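PDB 2DUO: vesicular integral-membrane protein VIP36 from Canis lupus familiaris, which acts as an intracellular lectin of the early secretory pathway, binding high-mannose glycans with the help of calcium and helping transport and sort glycoproteins that carry them. Local coordinates for residues Lys77-Gly82 against Thr115-Glu120; Ile111-Tyr116 against Ala156-Arg161; Ser130-Asn135 against Arg147-Ala152; Asp28-Thr33 against Asp92-Gly97. All coordinates share one frame; numbering follows the deposited sequence. Where two conformers were deposited one is given.

In the fold
Two of the four contacts hold the calcium and carbohydrate site of this lumenal lectin domain. Interactions 1 and 2, with centres about 11 Å apart, share T115 and Y116 and both reach the calcium ion; H81 of the first packs on R159 of the second. Interaction 3 neighbours the site, about 17 Å, centre to centre, from interaction 2 on the next strand of the same seven-stranded sheet, and R147 forms a salt bridge with D119 of interaction 1. Interaction 4 belongs to the outermost strand 27-31, at the far edge of that sheet from strand 152-155, about 24 Å from interaction 1 between centres, with nearest atoms about 10 Å apart.

Interaction 1: Lys77-Gly82 against Thr115-Glu120; sequences KKNLHG and TYPNDE. With CA (calcium ion), chain C.
At the calcium-dependent carbohydrate site, the loop 77-82 leans on the metal-binding loop 115-120 through H81 and Y116. H81 NE2 donates to T115 O over 3.0 Å. The bond is bent, 143° at the hydrogen, and although T115 O lies close to the imidazole plane, the nitrogen stands above the plane of the carbonyl. N79 O lies over one face of the same imidazole. Y116 CB points toward loop 77-82 and comes to 3.3 Å from H81 O, which is buried without a hydrogen-bonding partner. With CG anti to the backbone N (chi1 -180°), the Y116 ring brings its CD1 edge to 3.4 Å from N79 O. The N79 side chain crosses that of Y116 at about a right angle, but its amide is tilted only 34° from the ring plane. Calcium is bound by Y116 O at 2.4 Å and N118 OD1 at 2.3 Å, with D114 and D145 completing the protein ligands. A calcium-binding loop beside the loop leading to sugar-binding D83 is characteristic of the L-type lectin site.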
loop_
_atom_site.group_PDB
_atom_site.type_symbol
_atom_site.label_atom_id
_atom_site.label_comp_id
_atom_site.label_asym_id
_atom_site.label_seq_id
_atom_site.Cartn_x
_atom_site.Cartn_y
_atom_site.Cartn_z
ATOM N N LYS A 77 -0.107 -23.705 -6.985
ATOM C CA LYS A 77 1.083 -24.523 -7.276
ATOM C C LYS A 77 2.172 -23.665 -7.887
ATOM O O LYS A 77 1.881 -22.619 -8.477
ATOM C CB LYS A 77 0.785 -25.670 -8.260
ATOM C CG LYS A 77 -0.135 -26.798 -7.762
ATOM C CD LYS A 77 0.384 -27.467 -6.481
ATOM C CE LYS A 77 -0.580 -28.556 -6.003
ATOM N NZ LYS A 77 -0.362 -28.880 -4.556
ATOM N N LYS A 78 3.421 -24.117 -7.761
ATOM C CA LYS A 78 4.546 -23.502 -8.459
ATOM C C LYS A 78 4.579 -21.991 -8.225
ATOM O O LYS A 78 4.631 -21.540 -7.082
ATOM C CB LYS A 78 4.497 -23.840 -9.962
ATOM C CG LYS A 78 4.782 -25.315 -10.284
ATOM C CD LYS A 78 4.883 -25.533 -11.777
ATOM C CE LYS A 78 5.247 -26.980 -12.117
ATOM N NZ LYS A 78 4.975 -27.296 -13.557
ATOM N N ASN A 79 4.492 -21.241 -9.320
ATOM C CA ASN A 79 4.618 -19.788 -9.362
ATOM C C ASN A 79 3.237 -19.140 -9.493
ATOM O O ASN A 79 3.128 -17.920 -9.642
ATOM C CB ASN A 79 5.453 -19.441 -10.613
ATOM C CG ASN A 79 5.920 -17.997 -10.655
ATOM O OD1 ASN A 79 6.210 -17.453 -11.734
ATOM N ND2 ASN A 79 6.022 -17.373 -9.486
ATOM N N LEU A 80 2.190 -19.961 -9.427
ATOM C CA LEU A 80 0.852 -19.564 -9.876
ATOM C C LEU A 80 0.010 -18.886 -8.780
ATOM O O LEU A 80 -0.877 -19.495 -8.158
ATOM C CB LEU A 80 0.112 -20.755 -10.504
ATOM C CG LEU A 80 0.732 -21.440 -11.735
ATOM C CD1 LEU A 80 -0.065 -22.683 -12.066
ATOM C CD2 LEU A 80 0.796 -20.513 -12.953
ATOM N N HIS A 81 0.299 -17.605 -8.574
ATOM C CA HIS A 81 -0.393 -16.781 -7.576
ATOM C C HIS A 81 -0.319 -15.335 -8.029
ATOM O O HIS A 81 0.474 -14.992 -8.899
ATOM C CB HIS A 81 0.278 -16.902 -6.204
ATOM C CG HIS A 81 1.728 -16.542 -6.232
ATOM N ND1 HIS A 81 2.725 -17.493 -6.246
ATOM C CD2 HIS A 81 2.348 -15.339 -6.325
ATOM C CE1 HIS A 81 3.900 -16.892 -6.318
ATOM N NE2 HIS A 81 3.697 -15.587 -6.378
ATOM N N GLY A 82 -1.166 -14.499 -7.446
ATOM C CA GLY A 82 -1.208 -13.088 -7.801
ATOM C C GLY A 82 -2.446 -12.438 -7.237
ATOM O O GLY A 82 -3.295 -13.123 -6.662
ATOM N N THR A 115 3.376 -9.701 -6.287
ATOM C CA THR A 115 3.817 -11.062 -6.040
ATOM C C THR A 115 4.187 -11.869 -7.274
ATOM O O THR A 115 4.815 -12.924 -7.141
ATOM C CB THR A 115 2.790 -11.857 -5.217
ATOM O OG1 THR A 115 1.601 -11.979 -5.995
ATOM C CG2 THR A 115 2.504 -11.152 -3.880
ATOM N N TYR A 116 3.834 -11.382 -8.473
ATOM C CA TYR A 116 3.934 -12.219 -9.678
ATOM C C TYR A 116 4.601 -11.515 -10.863
ATOM O O TYR A 116 4.160 -10.440 -11.230
ATOM C CB TYR A 116 2.544 -12.723 -10.092
ATOM C CG TYR A 116 2.555 -13.603 -11.320
ATOM C CD1 TYR A 116 2.899 -14.960 -11.226
ATOM C CD2 TYR A 116 2.241 -13.076 -12.585
ATOM C CE1 TYR A 116 2.923 -15.773 -12.361
ATOM C CE2 TYR A 116 2.248 -13.891 -13.736
ATOM C CZ TYR A 116 2.603 -15.239 -13.605
ATOM O OH TYR A 116 2.612 -16.055 -14.721
ATOM N N PRO A 117 5.650 -12.142 -11.481
ATOM C CA PRO A 117 6.282 -11.512 -12.647
ATOM C C PRO A 117 5.409 -11.670 -13.894
ATOM O O PRO A 117 5.428 -12.714 -14.570
ATOM C CB PRO A 117 7.608 -12.271 -12.795
ATOM C CG PRO A 117 7.324 -13.660 -12.219
ATOM C CD PRO A 117 6.277 -13.440 -11.131
ATOM N N ASN A 118 4.636 -10.636 -14.192
ATOM C CA ASN A 118 3.852 -10.611 -15.428
ATOM C C ASN A 118 4.773 -10.447 -16.621
ATOM O O ASN A 118 4.471 -10.924 -17.720
ATOM C CB ASN A 118 2.826 -9.483 -15.404
ATOM C CG ASN A 118 1.754 -9.703 -14.354
ATOM O OD1 ASN A 118 1.936 -9.356 -13.184
ATOM N ND2 ASN A 118 0.635 -10.296 -14.761
ATOM N N ASP A 119 5.904 -9.784 -16.382
ATOM C CA ASP A 119 6.844 -9.410 -17.431
ATOM C C ASP A 119 7.718 -10.611 -17.801
ATOM O O ASP A 119 8.561 -11.040 -17.004
ATOM C CB ASP A 119 7.686 -8.209 -16.956
ATOM C CG ASP A 119 8.669 -7.690 -17.998
ATOM O OD1 ASP A 119 8.739 -8.223 -19.118
ATOM O OD2 ASP A 119 9.398 -6.719 -17.687
ATOM N N GLU A 120 7.512 -11.123 -19.017
ATOM C CA GLU A 120 8.260 -12.278 -19.538
ATOM C C GLU A 120 9.765 -12.004 -19.715
ATOM O O GLU A 120 10.578 -12.935 -19.780
ATOM C CB GLU A 120 7.640 -12.761 -20.859
ATOM C CG GLU A 120 6.323 -13.523 -20.671
ATOM C CD GLU A 120 5.363 -13.382 -21.858
ATOM O OE1 GLU A 120 4.968 -14.431 -22.437
ATOM O OE2 GLU A 120 4.994 -12.234 -22.212
HETATM CA CA CA C . 3.037 -8.369 -11.380
HETATM O O HOH W 1 6.496 -14.731 -6.804
HETATM O O HOH W 2 1.009 -9.245 -10.295
HETATM O O HOH W 3 1.820 -6.357 -12.069
#

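Interaction 2: Ile111-Tyr116 against Ala156-Arg161. With CA (calcium ion), chain C.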
loop_
_atom_site.group_PDB
_atom_site.type_symbol
_atom_site.label_atom_id
_atom_site.label_comp_id
_atom_site.label_asym_id
_atom_site.label_seq_id
_atom_site.Cartn_x
_atom_site.Cartn_y
_atom_site.Cartn_z
ATOM N N ILE A 111 2.362 2.281 -3.046
ATOM C CA ILE A 111 3.382 1.318 -2.697
ATOM C C ILE A 111 2.858 -0.050 -3.094
ATOM O O ILE A 111 1.845 -0.515 -2.546
ATOM C CB ILE A 111 3.745 1.332 -1.185
ATOM C CG1 ILE A 111 4.069 2.750 -0.672
ATOM C CG2 ILE A 111 4.885 0.386 -0.949
ATOM C CD1 ILE A 111 2.857 3.476 -0.106
ATOM N N PHE A 112 3.534 -0.701 -4.046
ATOM C CA PHE A 112 3.042 -1.961 -4.597
ATOM C C PHE A 112 3.805 -3.154 -4.016
ATOM O O PHE A 112 5.040 -3.169 -4.011
ATOM C CB PHE A 112 3.236 -2.024 -6.104
ATOM C CG PHE A 112 2.598 -0.906 -6.848
ATOM C CD1 PHE A 112 1.257 -0.570 -6.631
ATOM C CD2 PHE A 112 3.326 -0.227 -7.817
ATOM C CE1 PHE A 112 0.656 0.466 -7.368
ATOM C CE2 PHE A 112 2.715 0.817 -8.564
ATOM C CZ PHE A 112 1.401 1.145 -8.325
ATOM N N LEU A 113 3.044 -4.132 -3.544
ATOM C CA LEU A 113 3.589 -5.404 -3.107
ATOM C C LEU A 113 3.183 -6.422 -4.156
ATOM O O LEU A 113 2.119 -7.032 -4.037
ATOM C CB LEU A 113 3.016 -5.772 -1.745
ATOM C CG LEU A 113 3.528 -4.915 -0.574
ATOM C CD1 LEU A 113 2.772 -3.611 -0.428
ATOM C CD2 LEU A 113 3.336 -5.735 0.677
ATOM N N ASP A 114 4.054 -6.612 -5.146
ATOM C CA ASP A 114 3.693 -7.297 -6.397
ATOM C C ASP A 114 4.253 -8.695 -6.287
ATOM O O ASP A 114 5.468 -8.856 -6.195
ATOM C CB ASP A 114 4.335 -6.560 -7.580
ATOM C CG ASP A 114 3.977 -7.177 -8.933
ATOM O OD1 ASP A 114 4.230 -6.531 -9.973
ATOM O OD2 ASP A 114 3.452 -8.311 -8.966
ATOM N N THR A 115 3.376 -9.701 -6.287
ATOM C CA THR A 115 3.817 -11.062 -6.040
ATOM C C THR A 115 4.187 -11.869 -7.274
ATOM O O THR A 115 4.815 -12.924 -7.141
ATOM C CB THR A 115 2.790 -11.857 -5.217
ATOM O OG1 THR A 115 1.601 -11.979 -5.995
ATOM C CG2 THR A 115 2.504 -11.152 -3.880
ATOM N N TYR A 116 3.834 -11.382 -8.473
ATOM C CA TYR A 116 3.934 -12.219 -9.678
ATOM C C TYR A 116 4.601 -11.515 -10.863
ATOM O O TYR A 116 4.160 -10.440 -11.230
ATOM C CB TYR A 116 2.544 -12.723 -10.092
ATOM C CG TYR A 116 2.555 -13.603 -11.320
ATOM C CD1 TYR A 116 2.899 -14.960 -11.226
ATOM C CD2 TYR A 116 2.241 -13.076 -12.585
ATOM C CE1 TYR A 116 2.923 -15.773 -12.361
ATOM C CE2 TYR A 116 2.248 -13.891 -13.736
ATOM C CZ TYR A 116 2.603 -15.239 -13.605
ATOM O OH TYR A 116 2.612 -16.055 -14.721
ATOM N N ALA A 156 11.444 -8.899 -2.142
ATOM C CA ALA A 156 10.952 -9.124 -0.768
ATOM C C ALA A 156 10.193 -10.440 -0.648
ATOM O O ALA A 156 9.215 -10.665 -1.363
ATOM C CB ALA A 156 10.050 -7.960 -0.307
ATOM N N ASP A 157 10.612 -11.293 0.292
ATOM C CA ASP A 157 9.971 -12.593 0.462
ATOM C C ASP A 157 8.869 -12.534 1.526
ATOM O O ASP A 157 9.126 -12.690 2.726
ATOM C CB ASP A 157 11.052 -13.643 0.794
ATOM C CG ASP A 157 10.522 -15.073 0.837
ATOM O OD1 ASP A 157 9.354 -15.348 0.489
ATOM O OD2 ASP A 157 11.319 -15.940 1.240
ATOM N N PHE A 158 7.631 -12.305 1.091
ATOM C CA PHE A 158 6.555 -12.061 2.050
ATOM C C PHE A 158 5.332 -12.966 1.946
ATOM O O PHE A 158 4.404 -12.806 2.730
ATOM C CB PHE A 158 6.152 -10.577 2.055
ATOM C CG PHE A 158 5.565 -10.086 0.764
ATOM C CD1 PHE A 158 6.294 -9.233 -0.071
ATOM C CD2 PHE A 158 4.265 -10.448 0.388
ATOM C CE1 PHE A 158 5.738 -8.740 -1.257
ATOM C CE2 PHE A 158 3.706 -9.977 -0.822
ATOM C CZ PHE A 158 4.445 -9.126 -1.634
ATOM N N ARG A 159 5.304 -13.883 0.976
ATOM C CA ARG A 159 4.168 -14.823 0.867
ATOM C C ARG A 159 4.411 -16.056 1.716
ATOM O O ARG A 159 5.547 -16.529 1.775
ATOM C CB ARG A 159 3.957 -15.326 -0.556
ATOM C CG ARG A 159 3.453 -14.317 -1.551
ATOM C CD ARG A 159 3.173 -15.009 -2.887
ATOM N NE ARG A 159 2.063 -15.981 -2.841
ATOM C CZ ARG A 159 2.200 -17.310 -2.887
ATOM N NH1 ARG A 159 3.409 -17.866 -2.972
ATOM N NH2 ARG A 159 1.125 -18.097 -2.861
ATOM N N ASN A 160 3.333 -16.583 2.295
ATOM C CA ASN A 160 3.318 -17.896 2.966
ATOM C C ASN A 160 4.404 -18.027 4.041
ATOM O O ASN A 160 5.033 -19.081 4.161
ATOM C CB ASN A 160 3.447 -19.057 1.951
ATOM C CG ASN A 160 2.195 -19.251 1.078
ATOM O OD1 ASN A 160 1.086 -18.893 1.453
ATOM N ND2 ASN A 160 2.386 -19.846 -0.087
ATOM N N ARG A 161 4.635 -16.959 4.801
ATOM C CA ARG A 161 5.628 -17.003 5.899
ATOM C C ARG A 161 4.988 -17.547 7.194
ATOM O O ARG A 161 3.795 -17.339 7.423
ATOM C CB ARG A 161 6.252 -15.617 6.124
ATOM C CG ARG A 161 6.865 -14.974 4.873
ATOM C CD ARG A 161 7.908 -15.859 4.194
ATOM N NE ARG A 161 8.992 -16.254 5.096
ATOM C CZ ARG A 161 10.135 -15.589 5.232
ATOM N NH1 ARG A 161 10.370 -14.494 4.497
ATOM N NH2 ARG A 161 11.061 -16.042 6.081
HETATM CA CA CA C . 3.037 -8.369 -11.380
HETATM O O HOH W 2 1.009 -9.245 -10.295
HETATM O O HOH W 3 1.820 -6.357 -12.069
#
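The F158 ring carries L113 CD2 over one face, 4.2 Å above its plane and offset toward the rim, while the backbone N of D114 and the CB of A156 lie at its edge. The ring's leading atom, CZ, reaches 3.6 Å from L113 CB. T115 CG2 comes in obliquely, 3.5 Å from F158 CE2, and the two side chains cross at about a right angle. F158 CG sits between the backbone N and the carbonyl carbon (chi1 64°), a placement that turns the ring toward strand 109-114. Beside it, R159 lays its aliphatic part along T115, with CD 3.9 Å from T115 CB; its polar end turns to D216, which pairs with NE. No hydrogen bond joins the two segments, so the contact rests on apolar packing. D114, whose side chain leaves on the side away from the loop, holds calcium through OD1 at 2.6 Å and OD2 at 2.5 Å. OD2 also accepts from Y116 N over 3.1 Å, an Asx turn that ties two of the calcium ligands, D114 and Y116, together. The loop passes from one sheet to the other and sends F158 between them: F158 meets F70 edge-to-face and touches V72 on strand 64-73, whereas L113 belongs to strand 109-114 of the other sheet.

Interaction 3: Ser130-Asn135 against Arg147-Ala152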
loop_
_atom_site.group_PDB
_atom_site.type_symbol
_atom_site.label_atom_id
_atom_site.label_comp_id
_atom_site.label_asym_id
_atom_site.label_seq_id
_atom_site.Cartn_x
_atom_site.Cartn_y
_atom_site.Cartn_z
ATOM N N SER A 130 7.682 -1.877 -4.754
ATOM C CA SER A 130 8.112 -0.653 -5.422
ATOM C C SER A 130 7.180 0.508 -5.112
ATOM O O SER A 130 6.082 0.341 -4.519
ATOM C CB SER A 130 8.241 -0.874 -6.938
ATOM O OG SER A 130 6.986 -1.178 -7.505
ATOM N N VAL A 131 7.635 1.703 -5.454
ATOM C CA VAL A 131 6.827 2.886 -5.234
ATOM C C VAL A 131 6.607 3.632 -6.563
ATOM O O VAL A 131 7.444 3.587 -7.465
ATOM C CB VAL A 131 7.433 3.835 -4.178
ATOM C CG1 VAL A 131 7.359 3.220 -2.751
ATOM C CG2 VAL A 131 8.876 4.225 -4.544
ATOM N N MET A 132 5.496 4.343 -6.632
ATOM C CA MET A 132 5.136 5.117 -7.808
ATOM C C MET A 132 4.466 6.416 -7.310
ATOM O O MET A 132 3.703 6.394 -6.353
ATOM C CB MET A 132 4.210 4.274 -8.689
ATOM C CG MET A 132 3.640 4.985 -9.906
ATOM S SD MET A 132 2.674 3.805 -10.855
ATOM C CE MET A 132 2.163 4.855 -12.231
ATOM N N VAL A 133 4.811 7.537 -7.923
ATOM C CA VAL A 133 4.175 8.822 -7.644
ATOM C C VAL A 133 3.502 9.269 -8.948
ATOM O O VAL A 133 4.117 9.198 -10.016
ATOM C CB VAL A 133 5.199 9.847 -7.122
ATOM C CG1 VAL A 133 4.566 11.251 -6.970
ATOM C CG2 VAL A 133 5.735 9.374 -5.763
ATOM N N ASN A 134 2.246 9.694 -8.877
ATOM C CA ASN A 134 1.457 9.920 -10.098
ATOM C C ASN A 134 0.686 11.236 -9.960
ATOM O O ASN A 134 0.172 11.542 -8.887
ATOM C CB ASN A 134 0.495 8.725 -10.312
ATOM C CG ASN A 134 -0.033 8.577 -11.753
ATOM O OD1 ASN A 134 0.090 9.472 -12.603
ATOM N ND2 ASN A 134 -0.641 7.414 -12.019
ATOM N N ASN A 135 0.640 11.965 -11.086
ATOM C CA ASN A 135 -0.056 13.242 -11.257
ATOM C C ASN A 135 -1.370 13.072 -12.033
ATOM O O ASN A 135 -1.959 14.052 -12.498
ATOM C CB ASN A 135 0.870 14.252 -11.990
ATOM C CG ASN A 135 1.134 13.882 -13.479
ATOM O OD1 ASN A 135 1.165 12.704 -13.837
ATOM N ND2 ASN A 135 1.363 14.914 -14.333
ATOM N N ARG A 147 7.225 -1.603 -14.858
ATOM C CA ARG A 147 8.625 -1.295 -15.189
ATOM C C ARG A 147 8.885 0.187 -15.491
ATOM O O ARG A 147 9.877 0.779 -15.002
ATOM C CB ARG A 147 9.071 -2.130 -16.412
ATOM C CG ARG A 147 10.561 -2.005 -16.689
ATOM C CD ARG A 147 10.864 -2.397 -18.121
ATOM N NE ARG A 147 10.959 -3.839 -18.238
ATOM C CZ ARG A 147 11.449 -4.477 -19.294
ATOM N NH1 ARG A 147 11.883 -3.788 -20.338
ATOM N NH2 ARG A 147 11.498 -5.806 -19.300
ATOM N N TRP A 148 7.988 0.769 -16.276
ATOM C CA TRP A 148 8.204 2.084 -16.903
ATOM C C TRP A 148 8.013 3.251 -15.930
ATOM O O TRP A 148 8.457 4.372 -16.205
ATOM C CB TRP A 148 7.240 2.296 -18.080
ATOM C CG TRP A 148 6.908 1.078 -18.894
ATOM C CD1 TRP A 148 5.686 0.481 -19.008
ATOM C CD2 TRP A 148 7.804 0.326 -19.714
ATOM N NE1 TRP A 148 5.761 -0.603 -19.860
ATOM C CE2 TRP A 148 7.052 -0.724 -20.304
ATOM C CE3 TRP A 148 9.171 0.439 -20.018
ATOM C CZ2 TRP A 148 7.623 -1.669 -21.170
ATOM C CZ3 TRP A 148 9.741 -0.499 -20.895
ATOM C CH2 TRP A 148 8.965 -1.534 -21.453
ATOM N N THR A 149 7.314 2.988 -14.833
ATOM C CA THR A 149 6.936 4.027 -13.858
ATOM C C THR A 149 7.479 3.777 -12.432
ATOM O O THR A 149 7.179 4.544 -11.510
ATOM C CB THR A 149 5.401 4.178 -13.806
ATOM O OG1 THR A 149 4.808 2.891 -13.547
ATOM C CG2 THR A 149 4.889 4.715 -15.156
ATOM N N GLU A 150 8.282 2.735 -12.240
ATOM C CA GLU A 150 8.894 2.458 -10.917
ATOM C C GLU A 150 9.921 3.514 -10.489
ATOM O O GLU A 150 10.886 3.779 -11.224
ATOM C CB GLU A 150 9.594 1.085 -10.936
ATOM C CG GLU A 150 10.435 0.790 -9.687
ATOM C CD GLU A 150 11.364 -0.431 -9.837
ATOM O OE1 GLU A 150 11.211 -1.170 -10.836
ATOM O OE2 GLU A 150 12.223 -0.652 -8.946
ATOM N N LEU A 151 9.734 4.115 -9.310
ATOM C CA LEU A 151 10.728 5.053 -8.791
ATOM C C LEU A 151 11.926 4.335 -8.178
ATOM O O LEU A 151 13.078 4.753 -8.358
ATOM C CB LEU A 151 10.101 5.984 -7.750
ATOM C CG LEU A 151 9.144 7.051 -8.291
ATOM C CD1 LEU A 151 8.647 7.862 -7.118
ATOM C CD2 LEU A 151 9.844 7.963 -9.297
ATOM N N ALA A 152 11.627 3.269 -7.430
ATOM C CA ALA A 152 12.604 2.492 -6.664
ATOM C C ALA A 152 11.849 1.269 -6.172
ATOM O O ALA A 152 10.616 1.270 -6.122
ATOM C CB ALA A 152 13.150 3.298 -5.468
HETATM O O HOH W 4 6.472 7.061 -10.456
#
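V131 and L151 form the close-packed part of this contact, where strand 128-135 meets the chain leading into strand 152-155. L151 N donates to V131 O over 3.0 Å in an almost straight bond, 171° at the hydrogen; V131 N reaches A152 O at 3.1 Å with a more bent 154°. Side chains close over these bonds: L151 CD1 lies 3.5 Å from V133 CG2, and V131 CG2 approaches L151 CB at 3.9 Å. M132, extended with CG anti to the backbone N (chi1 175°), sends its methyl CE to 3.5 Å from T149 OG1. Farther along, the backbones part and direct pairing gives way to water 4, which accepts from V133 N and donates to T149 O at 2.8 Å. E150 contributes its CG beside S130 CB, while its carboxylate is held by R124 (salt bridge) and Y128 OH (hydrogen bond). I192, I194 and V248 of the second sheet receive V131, V133, L151 and A152, an interface characteristic of the two-sheet beta sandwich of the concanavalin-like lectin fold.

Interaction 4: Asp28-Thr33 against Asp92-Gly97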
loop_
_atom_site.group_PDB
_atom_site.type_symbol
_atom_site.label_atom_id
_atom_site.label_comp_id
_atom_site.label_asym_id
_atom_site.label_seq_id
_atom_site.Cartn_x
_atom_site.Cartn_y
_atom_site.Cartn_z
ATOM N N ASP A 28 -14.042 2.589 5.006
ATOM C CA ASP A 28 -15.084 2.080 4.087
ATOM C C ASP A 28 -14.507 0.843 3.414
ATOM O O ASP A 28 -13.313 0.799 3.104
ATOM C CB ASP A 28 -15.439 3.110 3.005
ATOM C CG ASP A 28 -16.108 4.333 3.563
ATOM O OD1 ASP A 28 -17.168 4.197 4.187
ATOM O OD2 ASP A 28 -15.564 5.432 3.379
ATOM N N PHE A 29 -15.328 -0.188 3.258
ATOM C CA PHE A 29 -14.882 -1.483 2.718
ATOM C C PHE A 29 -15.530 -1.665 1.357
ATOM O O PHE A 29 -16.727 -1.541 1.247
ATOM C CB PHE A 29 -15.228 -2.652 3.674
ATOM C CG PHE A 29 -14.689 -2.447 5.075
ATOM C CD1 PHE A 29 -15.328 -1.570 5.961
ATOM C CD2 PHE A 29 -13.537 -3.091 5.485
ATOM C CE1 PHE A 29 -14.821 -1.342 7.236
ATOM C CE2 PHE A 29 -13.027 -2.876 6.774
ATOM C CZ PHE A 29 -13.663 -1.992 7.640
ATOM N N GLN A 30 -14.735 -1.944 0.328
ATOM C CA GLN A 30 -15.229 -1.896 -1.041
ATOM C C GLN A 30 -14.876 -3.164 -1.794
ATOM O O GLN A 30 -13.878 -3.819 -1.491
ATOM C CB GLN A 30 -14.662 -0.640 -1.746
ATOM C CG GLN A 30 -15.137 -0.405 -3.201
ATOM C CD GLN A 30 -14.448 -1.333 -4.183
ATOM O OE1 GLN A 30 -13.310 -1.719 -3.963
ATOM N NE2 GLN A 30 -15.142 -1.711 -5.260
ATOM N N GLY A 31 -15.692 -3.513 -2.793
ATOM C CA GLY A 31 -15.358 -4.629 -3.667
ATOM C C GLY A 31 -15.353 -5.970 -2.925
ATOM O O GLY A 31 -16.168 -6.193 -2.035
ATOM N N SER A 32 -14.403 -6.828 -3.276
ATOM C CA SER A 32 -14.364 -8.218 -2.801
ATOM C C SER A 32 -14.010 -8.333 -1.325
ATOM O O SER A 32 -14.058 -9.445 -0.765
ATOM C CB SER A 32 -13.418 -9.074 -3.653
ATOM O OG SER A 32 -12.093 -8.536 -3.669
ATOM N N THR A 33 -13.669 -7.198 -0.709
ATOM C CA THR A 33 -13.225 -7.172 0.684
ATOM C C THR A 33 -14.240 -7.810 1.595
ATOM O O THR A 33 -15.440 -7.516 1.513
ATOM C CB THR A 33 -12.977 -5.743 1.168
ATOM O OG1 THR A 33 -11.908 -5.194 0.396
ATOM C CG2 THR A 33 -12.594 -5.710 2.662
ATOM N N ASP A 92 -8.154 10.499 -4.728
ATOM C CA ASP A 92 -9.435 9.810 -4.850
ATOM C C ASP A 92 -9.395 8.512 -4.067
ATOM O O ASP A 92 -8.330 8.069 -3.657
ATOM C CB ASP A 92 -9.721 9.494 -6.333
ATOM C CG ASP A 92 -9.775 10.766 -7.209
ATOM O OD1 ASP A 92 -10.054 11.872 -6.676
ATOM O OD2 ASP A 92 -9.513 10.650 -8.422
ATOM N N ARG A 93 -10.560 7.894 -3.880
ATOM C CA ARG A 93 -10.670 6.670 -3.091
ATOM C C ARG A 93 -11.818 5.801 -3.623
ATOM O O ARG A 93 -12.619 6.259 -4.423
ATOM C CB ARG A 93 -10.960 7.050 -1.637
ATOM C CG ARG A 93 -12.073 8.109 -1.536
ATOM C CD ARG A 93 -12.758 8.101 -0.231
ATOM N NE ARG A 93 -13.743 9.168 -0.169
ATOM C CZ ARG A 93 -14.448 9.478 0.909
ATOM N NH1 ARG A 93 -14.272 8.800 2.034
ATOM N NH2 ARG A 93 -15.324 10.479 0.856
ATOM N N LEU A 94 -11.866 4.556 -3.175
ATOM C CA LEU A 94 -13.002 3.653 -3.398
ATOM C C LEU A 94 -13.281 3.167 -4.843
ATOM O O LEU A 94 -14.286 2.455 -5.066
ATOM C CB LEU A 94 -14.279 4.250 -2.766
ATOM C CG LEU A 94 -14.287 4.387 -1.233
ATOM C CD1 LEU A 94 -15.439 5.301 -0.769
ATOM C CD2 LEU A 94 -14.380 3.031 -0.605
ATOM N N VAL A 95 -12.421 3.527 -5.801
ATOM C CA VAL A 95 -12.661 3.156 -7.202
ATOM C C VAL A 95 -11.800 1.952 -7.534
ATOM O O VAL A 95 -10.570 2.015 -7.383
ATOM C CB VAL A 95 -12.347 4.311 -8.206
ATOM C CG1 VAL A 95 -12.664 3.873 -9.649
ATOM C CG2 VAL A 95 -13.088 5.635 -7.856
ATOM N N PRO A 96 -12.438 0.833 -7.931
ATOM C CA PRO A 96 -11.678 -0.363 -8.281
ATOM C C PRO A 96 -11.080 -0.234 -9.674
ATOM O O PRO A 96 -11.477 0.641 -10.434
ATOM C CB PRO A 96 -12.737 -1.474 -8.225
ATOM C CG PRO A 96 -14.010 -0.762 -8.607
ATOM C CD PRO A 96 -13.899 0.618 -8.028
ATOM N N GLY A 97 -10.102 -1.073 -9.983
ATOM C CA GLY A 97 -9.476 -1.037 -11.253
ATOM C C GLY A 97 -8.403 -2.086 -11.321
ATOM O O GLY A 97 -8.341 -2.992 -10.477
HETATM O O HOH W 5 -13.325 6.339 2.347
HETATM O O HOH W 6 -16.481 7.859 4.038
#
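L94 packs its CD2 methyl against two residues of strand 27-31, 3.8 Å from D28 CB and 3.9 Å from Q30 CB. Q30 meets the loop a second time through CG, 3.5 Å from L94 O. Its chain is bent at chi2 (-76°), and Q30 NE2 comes to 3.7 Å from P96 CG, the two side chains crossing at about a right angle. At the other end, D28 OD2 and R93 NH1 stand 3.8 Å apart, a long salt bridge in which the carboxylate and guanidinium planes are 58° apart and no N-H points at the oxygen. The attraction is therefore one of charge, and waters make the connection: water 5 lies within hydrogen-bonding distance of D28 OD2 and accepts from R93 NH1 at 2.7 Å, while water 6 donates to D28 OD2 and has a weak bond to the arginine. In the next shell, Q30 OE1 is held by S52 OG, and R93 NH1 has a weak further bond to H56 O. Strand 27-31 forms the outer edge of the seven-stranded sheet, paired with strand 50-55 through D28 with W54 and Q30 with S52. The loop 92-97, which follows strand 84-90, lies across both strands, with R93 and L94 touching W54 and P96 touching E50.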